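Local coordinates for beta-hydroxyacid dehydrogenase, 3-hydroxyisobutyrate dehydrogenase (Saccharomonospora xinjiangensis XJ-54, PDB 6GRL), which is an S-selective imine reductase linked to reductive amination, and probably uses NADPH to reduce imines, at residues 21-26 / 42-47; 80-85 / 106-111. All coordinates share one frame; numbering follows the deposited sequence.

Contact 1 (21-26 / 42-47); sequences DPVTVL and RGHRTT
Strands 23-26 and 46-49 are the two parallel strands of the first beta-alpha-beta unit of the Rossmann-type domain, and V23 pairs with T46 and T24 with T47 across them. Three backbone bonds establish the pairing: T47 N to V23 O and V25 N to T47 O are both 2.9 Å, whereas V23 N lies 3.1 Å from R45 O and 37° above that carbonyl plane. R45 O is also met by P22 CA at 3.4 Å. Beyond this point a side chain takes over. H44 ND1 donates to D21 O at 2.7 Å, the oxygen lying only 5° out of the imidazole plane and the N-H using a carbonyl lone pair. With CG anti to the carbonyl carbon (chi1 -61°), the ring reaches back toward D21, while V23 CG2 sits 3.7 Å from H44 ND1. The other ring nitrogen, NE2, bonds to E168, so both nitrogens are engaged and the ring's rotation is fixed. R45 bends at chi3 and brings its guanidinium obliquely against the P22 ring, with R45 NH2 3.4 Å from P22 CB; the same NH2 bonds to A76 O. T24 and T47 lie side by side, T24 OG1 3.9 Å from T47 CB, and that hydroxyl is hydrogen-bonded to S77 and A73. Helix 30-41, which ends in a Schellman motif with G43 at C-prime, covers the face bearing V23, V25 and T46 through A36, F39 and V40; strand 79-82 borders strand 23-26 on the side away from 46-49.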
loop_
_atom_site.group_PDB
_atom_site.type_symbol
_atom_site.label_atom_id
_atom_site.label_comp_id
_atom_site.label_asym_id
_atom_site.label_seq_id
_atom_site.Cartn_x
_atom_site.Cartn_y
_atom_site.Cartn_z
ATOM N N ASP A 21 2.242 21.188 -16.817
ATOM C CA ASP A 21 0.824 21.090 -17.125
ATOM C C ASP A 21 -0.012 21.603 -15.954
ATOM O O ASP A 21 0.360 21.407 -14.792
ATOM C CB ASP A 21 0.444 19.642 -17.433
ATOM C CG ASP A 21 1.224 19.071 -18.599
ATOM O OD1 ASP A 21 1.830 17.991 -18.437
ATOM O OD2 ASP A 21 1.234 19.701 -19.676
ATOM N N PRO A 22 -1.140 22.261 -16.223
ATOM C CA PRO A 22 -2.059 22.618 -15.135
ATOM C C PRO A 22 -2.551 21.374 -14.412
ATOM O O PRO A 22 -2.754 20.320 -15.019
ATOM C CB PRO A 22 -3.203 23.341 -15.855
ATOM C CG PRO A 22 -2.591 23.833 -17.133
ATOM C CD PRO A 22 -1.591 22.784 -17.524
ATOM N N VAL A 23 -2.733 21.499 -13.100
ATOM C CA VAL A 23 -3.150 20.388 -12.250
ATOM C C VAL A 23 -4.241 20.874 -11.307
ATOM O O VAL A 23 -4.167 21.991 -10.780
ATOM C CB VAL A 23 -1.960 19.807 -11.451
ATOM C CG1 VAL A 23 -2.424 18.712 -10.504
ATOM C CG2 VAL A 23 -0.885 19.279 -12.391
ATOM N N THR A 24 -5.254 20.040 -11.095
ATOM C CA THR A 24 -6.290 20.287 -10.103
ATOM C C THR A 24 -6.145 19.262 -8.986
ATOM O O THR A 24 -5.980 18.068 -9.259
ATOM C CB THR A 24 -7.685 20.200 -10.723
ATOM O OG1 THR A 24 -7.898 21.327 -11.580
ATOM C CG2 THR A 24 -8.760 20.181 -9.637
ATOM N N VAL A 25 -6.188 19.726 -7.739
ATOM C CA VAL A 25 -6.139 18.854 -6.570
ATOM C C VAL A 25 -7.452 19.007 -5.814
ATOM O O VAL A 25 -7.793 20.111 -5.371
ATOM C CB VAL A 25 -4.946 19.173 -5.656
ATOM C CG1 VAL A 25 -4.960 18.266 -4.434
ATOM C CG2 VAL A 25 -3.640 19.020 -6.418
ATOM N N LEU A 26 -8.183 17.904 -5.668
ATOM C CA LEU A 26 -9.413 17.869 -4.885
ATOM C C LEU A 26 -9.104 17.236 -3.534
ATOM O O LEU A 26 -8.785 16.046 -3.456
ATOM C CB LEU A 26 -10.503 17.082 -5.609
ATOM C CG LEU A 26 -10.909 17.562 -6.999
ATOM C CD1 LEU A 26 -11.981 16.653 -7.574
ATOM C CD2 LEU A 26 -11.395 19.002 -6.941
ATOM N N ARG A 42 6.650 22.959 -8.220
ATOM C CA ARG A 42 7.210 22.511 -9.488
ATOM C C ARG A 42 6.745 23.356 -10.669
ATOM O O ARG A 42 7.011 22.990 -11.819
ATOM C CB ARG A 42 6.862 21.039 -9.730
ATOM C CG ARG A 42 7.587 20.068 -8.810
ATOM C CD ARG A 42 9.091 20.298 -8.825
ATOM N NE ARG A 42 9.739 19.629 -9.950
ATOM C CZ ARG A 42 10.145 18.364 -9.937
ATOM N NH1 ARG A 42 9.973 17.620 -8.853
ATOM N NH2 ARG A 42 10.725 17.841 -11.008
ATOM N N GLY A 43 6.060 24.468 -10.413
ATOM C CA GLY A 43 5.651 25.375 -11.464
ATOM C C GLY A 43 4.310 25.090 -12.102
ATOM O O GLY A 43 3.918 25.817 -13.024
ATOM N N HIS A 44 3.594 24.064 -11.651
ATOM C CA HIS A 44 2.286 23.773 -12.220
ATOM C C HIS A 44 1.274 24.837 -11.822
ATOM O O HIS A 44 1.219 25.262 -10.664
ATOM C CB HIS A 44 1.780 22.410 -11.744
ATOM C CG HIS A 44 2.649 21.260 -12.141
ATOM N ND1 HIS A 44 2.493 20.586 -13.333
ATOM C CD2 HIS A 44 3.673 20.653 -11.496
ATOM C CE1 HIS A 44 3.389 19.619 -13.409
ATOM N NE2 HIS A 44 4.118 19.638 -12.308
ATOM N N ARG A 45 0.478 25.279 -12.791
ATOM C CA ARG A 45 -0.694 26.099 -12.494
ATOM C C ARG A 45 -1.684 25.221 -11.744
ATOM O O ARG A 45 -2.429 24.446 -12.347
ATOM C CB ARG A 45 -1.303 26.662 -13.773
ATOM C CG ARG A 45 -2.568 27.476 -13.544
ATOM C CD ARG A 45 -3.041 28.145 -14.825
ATOM N NE ARG A 45 -3.624 27.187 -15.762
ATOM C CZ ARG A 45 -4.881 26.757 -15.711
ATOM N NH1 ARG A 45 -5.697 27.196 -14.762
ATOM N NH2 ARG A 45 -5.322 25.884 -16.608
ATOM N N THR A 46 -1.681 25.326 -10.420
ATOM C CA THR A 46 -2.407 24.407 -9.555
ATOM C C THR A 46 -3.693 25.041 -9.044
ATOM O O THR A 46 -3.671 26.140 -8.480
ATOM C CB THR A 46 -1.522 23.980 -8.384
ATOM O OG1 THR A 46 -0.280 23.476 -8.891
ATOM C CG2 THR A 46 -2.201 22.899 -7.556
ATOM N N THR A 47 -4.806 24.342 -9.244
ATOM C CA THR A 47 -6.109 24.751 -8.742
ATOM C C THR A 47 -6.545 23.771 -7.664
ATOM O O THR A 47 -6.516 22.554 -7.878
ATOM C CB THR A 47 -7.142 24.805 -9.868
ATOM O OG1 THR A 47 -6.686 25.706 -10.885
ATOM C CG2 THR A 47 -8.490 25.277 -9.337
#

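Contact 2 (80-85 / 106-111); sequences VVVCLL and LVNLTS
L84 N donates to T110 OG1, and L109 N to V82 O, where the parallel strands of the beta-alpha-beta unit of strand 79-82, helix 87-95 and strand 105-108 in the Rossmann-type domain run out into loops. The threonine bond is 3.0 Å from L84 N to T110 OG1 and almost straight (177° at the hydrogen), so a hydroxyl continues the cross-strand bonding past the last regular pair. T110 OG1 in turn donates to N108 OD1, nearly in line with the amide C=O, while T110 N reaches the same oxygen from 53° above its plane and closes an Asx turn. Two donors thus grip N108 OD1, and N108 ND2 is held by Y131 OH, which fixes the orientation of the amide. Further out, water 1 bridges the loops, donating to L84 O and accepting from S111 N at 2.9 Å. Within the strands, V107 N to V80 O and V82 N to V107 O are both 2.8 Å, in keeping with the in-step pairs V80-L106, V81-V107 and V82-N108; the strand axes differ by 19°. Packing divides between the two faces. V81 and L109 share one with helix 30-41, touching F39 and I35 respectively. On the other, V82 packs on V90 of helix 87-95, and L106 on W123 and A124 of helix 114-126. L106 and V80 lie side by side, L106 CD2 3.8 Å from V80 CB. V81 CG1, anti to the backbone N, meets L109 CD1 at 3.7 Å.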
loop_
_atom_site.group_PDB
_atom_site.type_symbol
_atom_site.label_atom_id
_atom_site.label_comp_id
_atom_site.label_asym_id
_atom_site.label_seq_id
_atom_site.Cartn_x
_atom_site.Cartn_y
_atom_site.Cartn_z
ATOM N N VAL A 80 -6.459 15.871 -13.093
ATOM C CA VAL A 80 -7.200 16.023 -11.842
ATOM C C VAL A 80 -6.721 14.960 -10.864
ATOM O O VAL A 80 -6.832 13.760 -11.142
ATOM C CB VAL A 80 -8.718 15.916 -12.056
ATOM C CG1 VAL A 80 -9.455 16.056 -10.729
ATOM C CG2 VAL A 80 -9.194 16.962 -13.049
ATOM N N VAL A 81 -6.212 15.399 -9.715
ATOM C CA VAL A 81 -5.720 14.513 -8.665
ATOM C C VAL A 81 -6.703 14.559 -7.503
ATOM O O VAL A 81 -7.046 15.643 -7.016
ATOM C CB VAL A 81 -4.307 14.913 -8.210
ATOM C CG1 VAL A 81 -3.811 13.967 -7.127
ATOM C CG2 VAL A 81 -3.357 14.931 -9.393
ATOM N N VAL A 82 -7.152 13.386 -7.060
ATOM C CA VAL A 82 -8.139 13.260 -5.991
ATOM C C VAL A 82 -7.444 12.693 -4.762
ATOM O O VAL A 82 -6.938 11.563 -4.791
ATOM C CB VAL A 82 -9.318 12.370 -6.413
ATOM C CG1 VAL A 82 -10.413 12.391 -5.352
ATOM C CG2 VAL A 82 -9.859 12.810 -7.764
ATOM N N CYS A 83 -7.418 13.474 -3.675
ATOM C CA CYS A 83 -6.809 13.051 -2.412
ATOM C C CYS A 83 -7.753 13.457 -1.278
ATOM O O CYS A 83 -7.595 14.507 -0.651
ATOM C CB CYS A 83 -5.418 13.654 -2.238
ATOM S SG CYS A 83 -4.433 12.857 -0.957
ATOM N N LEU A 84 -8.737 12.610 -1.012
ATOM C CA LEU A 84 -9.742 12.867 0.004
ATOM C C LEU A 84 -9.575 11.887 1.164
ATOM O O LEU A 84 -8.587 11.146 1.247
ATOM C CB LEU A 84 -11.135 12.797 -0.624
ATOM C CG LEU A 84 -11.394 13.879 -1.674
ATOM C CD1 LEU A 84 -12.543 13.489 -2.586
ATOM C CD2 LEU A 84 -11.674 15.218 -1.004
ATOM N N LEU A 85 -10.553 11.885 2.072
ATOM C CA LEU A 85 -10.430 11.094 3.292
ATOM C C LEU A 85 -10.542 9.602 2.999
ATOM O O LEU A 85 -9.671 8.816 3.391
ATOM C CB LEU A 85 -11.491 11.527 4.303
ATOM C CG LEU A 85 -11.468 10.793 5.644
ATOM C CD1 LEU A 85 -10.122 10.977 6.328
ATOM C CD2 LEU A 85 -12.600 11.275 6.539
ATOM N N LEU A 106 -7.938 11.395 -14.553
ATOM C CA LEU A 106 -8.258 11.403 -13.131
ATOM C C LEU A 106 -7.289 10.479 -12.407
ATOM O O LEU A 106 -7.224 9.283 -12.711
ATOM C CB LEU A 106 -9.702 10.962 -12.888
ATOM C CG LEU A 106 -10.800 11.629 -13.719
ATOM C CD1 LEU A 106 -12.171 11.146 -13.264
ATOM C CD2 LEU A 106 -10.705 13.145 -13.643
ATOM N N VAL A 107 -6.537 11.031 -11.463
ATOM C CA VAL A 107 -5.578 10.274 -10.668
ATOM C C VAL A 107 -6.090 10.258 -9.235
ATOM O O VAL A 107 -6.044 11.277 -8.536
ATOM C CB VAL A 107 -4.168 10.870 -10.752
ATOM C CG1 VAL A 107 -3.197 10.054 -9.906
ATOM C CG2 VAL A 107 -3.702 10.919 -12.195
ATOM N N ASN A 108 -6.571 9.101 -8.792
ATOM C CA ASN A 108 -7.142 8.945 -7.459
ATOM C C ASN A 108 -6.070 8.393 -6.527
ATOM O O ASN A 108 -5.607 7.261 -6.700
ATOM C CB ASN A 108 -8.365 8.032 -7.495
ATOM C CG ASN A 108 -9.064 7.936 -6.150
ATOM O OD1 ASN A 108 -8.802 8.725 -5.240
ATOM N ND2 ASN A 108 -9.960 6.966 -6.020
ATOM N N LEU A 109 -5.676 9.198 -5.540
ATOM C CA LEU A 109 -4.700 8.801 -4.534
ATOM C C LEU A 109 -5.347 8.536 -3.182
ATOM O O LEU A 109 -4.641 8.437 -2.171
ATOM C CB LEU A 109 -3.614 9.871 -4.398
ATOM C CG LEU A 109 -2.878 10.257 -5.682
ATOM C CD1 LEU A 109 -1.845 11.335 -5.404
ATOM C CD2 LEU A 109 -2.226 9.037 -6.316
ATOM N N THR A 110 -6.670 8.426 -3.140
ATOM C CA THR A 110 -7.389 8.198 -1.897
ATOM C C THR A 110 -7.390 6.714 -1.548
ATOM O O THR A 110 -7.438 5.848 -2.426
ATOM C CB THR A 110 -8.826 8.710 -2.019
ATOM O OG1 THR A 110 -8.814 10.054 -2.518
ATOM C CG2 THR A 110 -9.532 8.685 -0.673
ATOM N N SER A 111 -7.326 6.428 -0.248
ATOM C CA SER A 111 -7.411 5.052 0.217
ATOM C C SER A 111 -8.723 4.417 -0.236
ATOM O O SER A 111 -9.723 5.102 -0.470
ATOM C CB SER A 111 -7.299 4.996 1.741
ATOM O OG SER A 111 -8.414 5.617 2.356
HETATM O O HOH W 1 -7.034 8.538 1.756
#

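Contact 1 closes before contact 2 opens along the chain, and their centres are 14 Å apart in one sheet. Strand 23-26 of contact 1 is the direct neighbour of strand 79-82 of contact 2, giving the local order 46-49, 23-26, 79-82, 105-108. The join is made by probable backbone hydrogen bonds, T24 O to V81 N at 2.7 Å and L26 N to V81 O at 2.9 Å. Helix 30-41 packs against both contacts. Strand 23-26 runs directly into a GxGxxG-type pattern (G27, G29, G32), which L84 touches; this is consistent with the carboxyl ends of these strands facing the probable NADP site of the N-terminal domain.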